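Local coordinates for protein enoyl-CoA hydratase (Bacillus halodurans, PDB 3LKE) that probably hydrates the double bond of enoyl-CoA thioesters, as expected of an enoyl-CoA hydratase of the crotonase superfamily, at residues T8-N12 / D13-I17; E195-K198 / N199-A203. One frame throughout, in Å; residues are numbered along the deposited sequence.

Contact 1 (T8-N12 / D13-I17); sequences TEIQN and DALYI
Leu15 leans across to the neighbouring strand and sets its CD2 methyl against Ile10, 3.9 Å from CG1, and against Thr8. These strands, 8-10 and 14-17, are the arms of a beta hairpin with a two-residue turn, Asn12-Asp13, closed by the Gln11-Ala14 pair; both turn residues take left-handed backbone angles as in a type I' turn. Strand 14-17 is the tight side, with Ala14, Leu15 and Ile17 buried. With CG anti to the backbone N (chi1 -161°), the Leu15 branch reaches over the partner strand until CD2 lies 3.4 Å from Glu9 O. Ile49 covers Ile10 and Leu15, while Ile17 and Thr8 on the same face meet helix 30-45.

The strands are stitched by the hydrogen-bonded pair Glu9-Tyr16, whose shorter and straighter link is Tyr16 N to Glu9 O at 2.7 Å and 172°. At the turn, Gln11 N gives its hydrogen to Ala14 O at 2.9 Å. The return bond, from Ala14 N to Gln11 O, is longer at 3.2 Å, and its donor stands well above the carbonyl plane.

The outer strand and the turn are looser and wetter, with Thr8, Glu9, Ile10, Gln11 and Asn12 all exposed. Tyr16, covered by Leu201 of helix 190-205, has Glu9 O at its ring edge, and CE1 comes no nearer to Gln11 CB than 3.9 Å. One water spans from Gln11 O to Tyr16 OH, donating a hydrogen bond to the carbonyl oxygen 2.7 Å away.

Gln11 O thus has two donors, Ala14 N and the water. The turn carbonyl is satisfied although its backbone bond is poorly aimed, and the bridge through the water ties the phenol to the turn, which probably limits how the ring can swing.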
ATOM      1  N   THR A   8     -26.443   9.777 -21.584  1.00 31.52           N
ATOM      2  CA  THR A   8     -25.210   9.294 -22.196  1.00 35.06           C
ATOM      3  C   THR A   8     -24.957   9.970 -23.541  1.00 38.43           C
ATOM      4  O   THR A   8     -25.896  10.302 -24.276  1.00 36.86           O
ATOM      5  CB  THR A   8     -25.211   7.759 -22.371  1.00 36.84           C
ATOM      6  OG1 THR A   8     -26.368   7.354 -23.110  1.00 38.33           O
ATOM      7  CG2 THR A   8     -25.230   7.069 -21.015  1.00 34.82           C
ATOM      8  N   GLU A   9     -23.684  10.183 -23.851  1.00 34.28           N
ATOM      9  CA  GLU A   9     -23.288  10.836 -25.090  1.00 38.45           C
ATOM     10  C   GLU A   9     -21.877  10.414 -25.452  1.00 37.36           C
ATOM     11  O   GLU A   9     -20.988  10.466 -24.618  1.00 38.14           O
ATOM     12  CB  GLU A   9     -23.331  12.359 -24.929  1.00 36.91           C
ATOM     13  CG  GLU A   9     -22.923  13.126 -26.169  1.00 42.91           C
ATOM     14  CD  GLU A   9     -22.977  14.632 -25.973  1.00 47.19           C
ATOM     15  OE1 GLU A   9     -23.594  15.086 -24.983  1.00 46.04           O
ATOM     16  OE2 GLU A   9     -22.404  15.363 -26.812  1.00 55.47           O
ATOM     17  N   ILE A  10     -21.668  10.012 -26.701  1.00 38.07           N
ATOM     18  CA  ILE A  10     -20.313   9.739 -27.174  1.00 36.29           C
ATOM     19  C   ILE A  10     -19.770  10.889 -28.014  1.00 41.48           C
ATOM     20  O   ILE A  10     -20.399  11.323 -28.978  1.00 40.72           O
ATOM     21  CB  ILE A  10     -20.240   8.441 -27.983  1.00 36.18           C
ATOM     22  CG1 ILE A  10     -20.611   7.250 -27.095  1.00 38.33           C
ATOM     23  CG2 ILE A  10     -18.849   8.274 -28.588  1.00 37.34           C
ATOM     24  CD1 ILE A  10     -20.718   5.943 -27.838  1.00 42.35           C
ATOM     25  N   GLN A  11     -18.600  11.386 -27.634  1.00 39.02           N
ATOM     26  CA  GLN A  11     -17.963  12.467 -28.366  1.00 39.07           C
ATOM     27  C   GLN A  11     -16.490  12.167 -28.563  1.00 43.49           C
ATOM     28  O   GLN A  11     -15.721  12.094 -27.599  1.00 39.75           O
ATOM     29  CB  GLN A  11     -18.145  13.793 -27.627  1.00 44.50           C
ATOM     30  CG  GLN A  11     -17.245  14.917 -28.115  1.00 43.29           C
ATOM     31  CD  GLN A  11     -17.665  16.275 -27.569  1.00 53.20           C
ATOM     32  OE1 GLN A  11     -18.858  16.587 -27.498  1.00 56.03           O
ATOM     33  NE2 GLN A  11     -16.684  17.095 -27.189  1.00 53.06           N
ATOM     34  N   ASN A  12     -16.107  11.973 -29.820  1.00 41.83           N
ATOM     35  CA  ASN A  12     -14.715  11.747 -30.168  1.00 40.90           C
ATOM     36  C   ASN A  12     -14.139  10.530 -29.441  1.00 37.69           C
ATOM     37  O   ASN A  12     -13.047  10.589 -28.875  1.00 40.66           O
ATOM     38  CB  ASN A  12     -13.889  12.998 -29.869  1.00 43.71           C
ATOM     39  CG  ASN A  12     -12.523  12.958 -30.512  1.00 46.60           C
ATOM     40  OD1 ASN A  12     -12.141  11.956 -31.121  1.00 53.07           O
ATOM     41  ND2 ASN A  12     -11.776  14.050 -30.387  1.00 50.56           N
ATOM     42  N   ASP A  13     -14.899   9.442 -29.465  1.00 38.89           N
ATOM     43  CA  ASP A  13     -14.466   8.167 -28.907  1.00 39.76           C
ATOM     44  C   ASP A  13     -14.340   8.200 -27.384  1.00 39.49           C
ATOM     45  O   ASP A  13     -13.553   7.453 -26.807  1.00 35.53           O
ATOM     46  CB  ASP A  13     -13.158   7.711 -29.560  1.00 38.85           C
ATOM     47  CG  ASP A  13     -13.325   7.402 -31.044  1.00 42.51           C
ATOM     48  OD1 ASP A  13     -14.462   7.118 -31.470  1.00 44.78           O
ATOM     49  OD2 ASP A  13     -12.322   7.437 -31.782  1.00 44.30           O
ATOM     50  N   ALA A  14     -15.119   9.069 -26.743  1.00 35.33           N
ATOM     51  CA  ALA A  14     -15.257   9.063 -25.286  1.00 33.17           C
ATOM     52  C   ALA A  14     -16.735   9.073 -24.894  1.00 35.44           C
ATOM     53  O   ALA A  14     -17.511   9.854 -25.430  1.00 33.77           O
ATOM     54  CB  ALA A  14     -14.528  10.260 -24.667  1.00 30.88           C
ATOM     55  N   LEU A  15     -17.118   8.202 -23.965  1.00 30.84           N
ATOM     56  CA  LEU A  15     -18.486   8.154 -23.465  1.00 30.80           C
ATOM     57  C   LEU A  15     -18.643   9.036 -22.234  1.00 33.46           C
ATOM     58  O   LEU A  15     -17.918   8.874 -21.242  1.00 30.43           O
ATOM     59  CB  LEU A  15     -18.881   6.714 -23.114  1.00 33.72           C
ATOM     60  CG  LEU A  15     -20.348   6.278 -22.975  1.00 36.78           C
ATOM     61  CD1 LEU A  15     -20.629   5.590 -21.638  1.00 36.21           C
ATOM     62  CD2 LEU A  15     -21.354   7.409 -23.226  1.00 36.69           C
ATOM     63  N   TYR A  16     -19.596   9.962 -22.304  1.00 29.50           N
ATOM     64  CA  TYR A  16     -19.912  10.846 -21.191  1.00 30.61           C
ATOM     65  C   TYR A  16     -21.181  10.381 -20.503  1.00 31.32           C
ATOM     66  O   TYR A  16     -22.244  10.293 -21.130  1.00 29.40           O
ATOM     67  CB  TYR A  16     -20.077  12.291 -21.680  1.00 30.39           C
ATOM     68  CG  TYR A  16     -18.782  12.902 -22.178  1.00 28.37           C
ATOM     69  CD1 TYR A  16     -18.332  12.660 -23.473  1.00 29.11           C
ATOM     70  CD2 TYR A  16     -18.001  13.693 -21.347  1.00 27.57           C
ATOM     71  CE1 TYR A  16     -17.148  13.204 -23.935  1.00 28.22           C
ATOM     72  CE2 TYR A  16     -16.816  14.251 -21.802  1.00 28.97           C
ATOM     73  CZ  TYR A  16     -16.400  14.001 -23.105  1.00 29.29           C
ATOM     74  OH  TYR A  16     -15.218  14.536 -23.556  1.00 33.62           O
ATOM     75  N   ILE A  17     -21.060  10.054 -19.216  1.00 26.15           N
ATOM     76  CA  ILE A  17     -22.193   9.606 -18.412  1.00 26.64           C
ATOM     77  C   ILE A  17     -22.532  10.732 -17.451  1.00 29.24           C
ATOM     78  O   ILE A  17     -21.707  11.110 -16.614  1.00 26.73           O
ATOM     79  CB  ILE A  17     -21.866   8.306 -17.617  1.00 27.42           C
ATOM     80  CG1 ILE A  17     -21.538   7.161 -18.583  1.00 30.28           C
ATOM     81  CG2 ILE A  17     -23.025   7.926 -16.707  1.00 27.87           C
ATOM     82  CD1 ILE A  17     -21.213   5.827 -17.890  1.00 26.00           C
TER
HETATM   83  O   HOH W   1     -14.173  13.684 -26.034  1.00 37.03           O

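Contact 2 (E195-K198 / N199-A203); sequences ERVK and NYLKA
Arg196 O takes the shortest polar bond here, from Tyr200 N at 2.8 Å, one of five successive i to i+4 backbone bonds in helix 190-205. The side chains of Arg196 and Tyr200 meet too: a bend at chi2 (54°) swings the guanidinium forward along the helix, so that Tyr200 CB lies over one of its faces, 3.7 Å from NH1. The guanidinium and phenol planes stand 81° apart, and NH2 forms a salt bridge with Glu185.

Outward, Asn199 joins two charged neighbours. Its OD1 accepts a hydrogen bond from Lys202 NZ at 3.2 Å, and its ND2 makes a weak one to Glu195 OE1 at 3.4 Å, with amide and carboxylate planes nearly perpendicular. A leucine here would probably leave the Lys202 ammonium and the Glu195 carboxylate without this amide between them, freeing both chains to turn.

On another side Val197 and Leu201 run side by side, CG1 to CD1 3.8 Å. These two face the sheet: Val197 packs on Leu107 of strand 103-108, Leu201 on Ser51 and Ile53 of strand 51-56. Tyr200 rests on Val103 and Val105 and also meets Leu167 of a second subunit, placing this helix both against the sheet and at the subunit interface.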
ATOM      1  N   GLU A 195     -11.097  22.404 -20.444  1.00 30.01           N
ATOM      2  CA  GLU A 195      -9.857  22.361 -21.224  1.00 32.20           C
ATOM      3  C   GLU A 195      -8.956  21.206 -20.785  1.00 32.61           C
ATOM      4  O   GLU A 195      -8.395  20.502 -21.624  1.00 31.99           O
ATOM      5  CB  GLU A 195      -9.095  23.679 -21.101  1.00 33.59           C
ATOM      6  CG  GLU A 195      -7.723  23.687 -21.788  1.00 38.44           C
ATOM      7  CD  GLU A 195      -7.819  23.674 -23.315  1.00 41.07           C
ATOM      8  OE1 GLU A 195      -6.774  23.469 -23.976  1.00 46.48           O
ATOM      9  OE2 GLU A 195      -8.930  23.871 -23.852  1.00 37.73           O
ATOM     10  N   ARG A 196      -8.828  21.023 -19.472  1.00 32.20           N
ATOM     11  CA  ARG A 196      -8.005  19.949 -18.898  1.00 28.12           C
ATOM     12  C   ARG A 196      -8.468  18.575 -19.384  1.00 30.70           C
ATOM     13  O   ARG A 196      -7.663  17.732 -19.795  1.00 31.34           O
ATOM     14  CB  ARG A 196      -8.057  20.013 -17.369  1.00 29.10           C
ATOM     15  CG  ARG A 196      -7.346  18.857 -16.651  1.00 28.82           C
ATOM     16  CD  ARG A 196      -5.911  18.697 -17.107  1.00 30.02           C
ATOM     17  NE  ARG A 196      -5.269  17.593 -16.387  1.00 33.45           N
ATOM     18  CZ  ARG A 196      -4.568  16.625 -16.970  1.00 35.60           C
ATOM     19  NH1 ARG A 196      -4.393  16.627 -18.289  1.00 33.26           N
ATOM     20  NH2 ARG A 196      -4.037  15.655 -16.227  1.00 31.34           N
ATOM     21  N   VAL A 197      -9.776  18.356 -19.320  1.00 27.71           N
ATOM     22  CA  VAL A 197     -10.382  17.113 -19.788  1.00 30.81           C
ATOM     23  C   VAL A 197     -10.145  16.878 -21.278  1.00 32.11           C
ATOM     24  O   VAL A 197      -9.851  15.764 -21.709  1.00 30.51           O
ATOM     25  CB  VAL A 197     -11.887  17.087 -19.483  1.00 28.86           C
ATOM     26  CG1 VAL A 197     -12.530  15.859 -20.080  1.00 26.95           C
ATOM     27  CG2 VAL A 197     -12.116  17.122 -17.966  1.00 31.78           C
ATOM     28  N   LYS A 198     -10.287  17.938 -22.065  1.00 30.17           N
ATOM     29  CA  LYS A 198      -9.974  17.879 -23.486  1.00 32.22           C
ATOM     30  C   LYS A 198      -8.563  17.331 -23.701  1.00 30.78           C
ATOM     31  O   LYS A 198      -8.354  16.391 -24.465  1.00 32.88           O
ATOM     32  CB  LYS A 198     -10.098  19.282 -24.082  1.00 33.72           C
ATOM     33  CG  LYS A 198      -9.514  19.465 -25.473  1.00 39.27           C
ATOM     34  CD  LYS A 198      -9.597  20.937 -25.871  1.00 39.26           C
ATOM     35  CE  LYS A 198      -8.907  21.214 -27.200  1.00 48.20           C
ATOM     36  NZ  LYS A 198      -9.589  20.532 -28.329  1.00 48.76           N
ATOM     37  N   ASN A 199      -7.605  17.926 -23.008  1.00 30.82           N
ATOM     38  CA  ASN A 199      -6.204  17.548 -23.147  1.00 32.59           C
ATOM     39  C   ASN A 199      -5.945  16.136 -22.631  1.00 33.57           C
ATOM     40  O   ASN A 199      -5.192  15.371 -23.233  1.00 33.31           O
ATOM     41  CB  ASN A 199      -5.312  18.558 -22.429  1.00 34.14           C
ATOM     42  CG  ASN A 199      -5.374  19.935 -23.062  1.00 38.51           C
ATOM     43  OD1 ASN A 199      -5.536  20.060 -24.269  1.00 36.78           O
ATOM     44  ND2 ASN A 199      -5.234  20.971 -22.247  1.00 40.69           N
ATOM     45  N   TYR A 200      -6.587  15.786 -21.523  1.00 30.53           N
ATOM     46  CA  TYR A 200      -6.379  14.471 -20.933  1.00 31.38           C
ATOM     47  C   TYR A 200      -6.899  13.386 -21.871  1.00 30.73           C
ATOM     48  O   TYR A 200      -6.238  12.375 -22.095  1.00 32.48           O
ATOM     49  CB  TYR A 200      -7.062  14.398 -19.563  1.00 29.01           C
ATOM     50  CG  TYR A 200      -6.958  13.057 -18.853  1.00 27.95           C
ATOM     51  CD1 TYR A 200      -5.915  12.794 -17.976  1.00 31.97           C
ATOM     52  CD2 TYR A 200      -7.926  12.078 -19.038  1.00 28.98           C
ATOM     53  CE1 TYR A 200      -5.825  11.561 -17.311  1.00 26.12           C
ATOM     54  CE2 TYR A 200      -7.844  10.850 -18.378  1.00 30.49           C
ATOM     55  CZ  TYR A 200      -6.801  10.607 -17.522  1.00 27.38           C
ATOM     56  OH  TYR A 200      -6.745   9.380 -16.880  1.00 26.78           O
ATOM     57  N   LEU A 201      -8.084  13.598 -22.432  1.00 30.38           N
ATOM     58  CA  LEU A 201      -8.653  12.631 -23.358  1.00 30.52           C
ATOM     59  C   LEU A 201      -7.835  12.538 -24.642  1.00 33.34           C
ATOM     60  O   LEU A 201      -7.755  11.478 -25.261  1.00 32.64           O
ATOM     61  CB  LEU A 201     -10.107  12.974 -23.673  1.00 34.92           C
ATOM     62  CG  LEU A 201     -11.056  12.854 -22.481  1.00 32.00           C
ATOM     63  CD1 LEU A 201     -12.463  13.257 -22.888  1.00 31.49           C
ATOM     64  CD2 LEU A 201     -11.023  11.432 -21.895  1.00 34.54           C
ATOM     65  N   LYS A 202      -7.240  13.659 -25.038  1.00 34.72           N
ATOM     66  CA  LYS A 202      -6.359  13.680 -26.195  1.00 36.85           C
ATOM     67  C   LYS A 202      -5.163  12.756 -25.947  1.00 37.87           C
ATOM     68  O   LYS A 202      -4.772  11.994 -26.830  1.00 38.75           O
ATOM     69  CB  LYS A 202      -5.887  15.107 -26.479  1.00 40.65           C
ATOM     70  CG  LYS A 202      -4.900  15.226 -27.630  1.00 45.36           C
ATOM     71  CD  LYS A 202      -4.124  16.536 -27.535  1.00 49.71           C
ATOM     72  CE  LYS A 202      -5.069  17.731 -27.387  1.00 50.61           C
ATOM     73  NZ  LYS A 202      -4.336  18.982 -27.044  1.00 53.22           N
ATOM     74  N   ALA A 203      -4.607  12.814 -24.735  1.00 35.28           N
ATOM     75  CA  ALA A 203      -3.474  11.967 -24.358  1.00 37.33           C
ATOM     76  C   ALA A 203      -3.869  10.499 -24.369  1.00 37.05           C
ATOM     77  O   ALA A 203      -3.126   9.648 -24.861  1.00 36.11           O
ATOM     78  CB  ALA A 203      -2.943  12.364 -22.997  1.00 31.78           C
TER

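How the contacts relate
Contact 1 comes first along the chain, at the hairpin that begins the six-stranded sheet, and contact 2 follows much later, on helix 190-205, just after the sheet's last strand, 185-187. Their centres are about 13 Å apart, on the same side of the chain's centre. Leu201 joins them directly, packing on Tyr16 and Ala14, with its CD1 4.1 Å from Ala14 CB. The helix therefore covers the face of the sheet that carries Tyr16, while helix 30-45 packs on the other. In this crotonase-type fold, early and late parts of the chain thus close on the same sheet, with strand 14-19 held between helix 190-205 and helix 30-45.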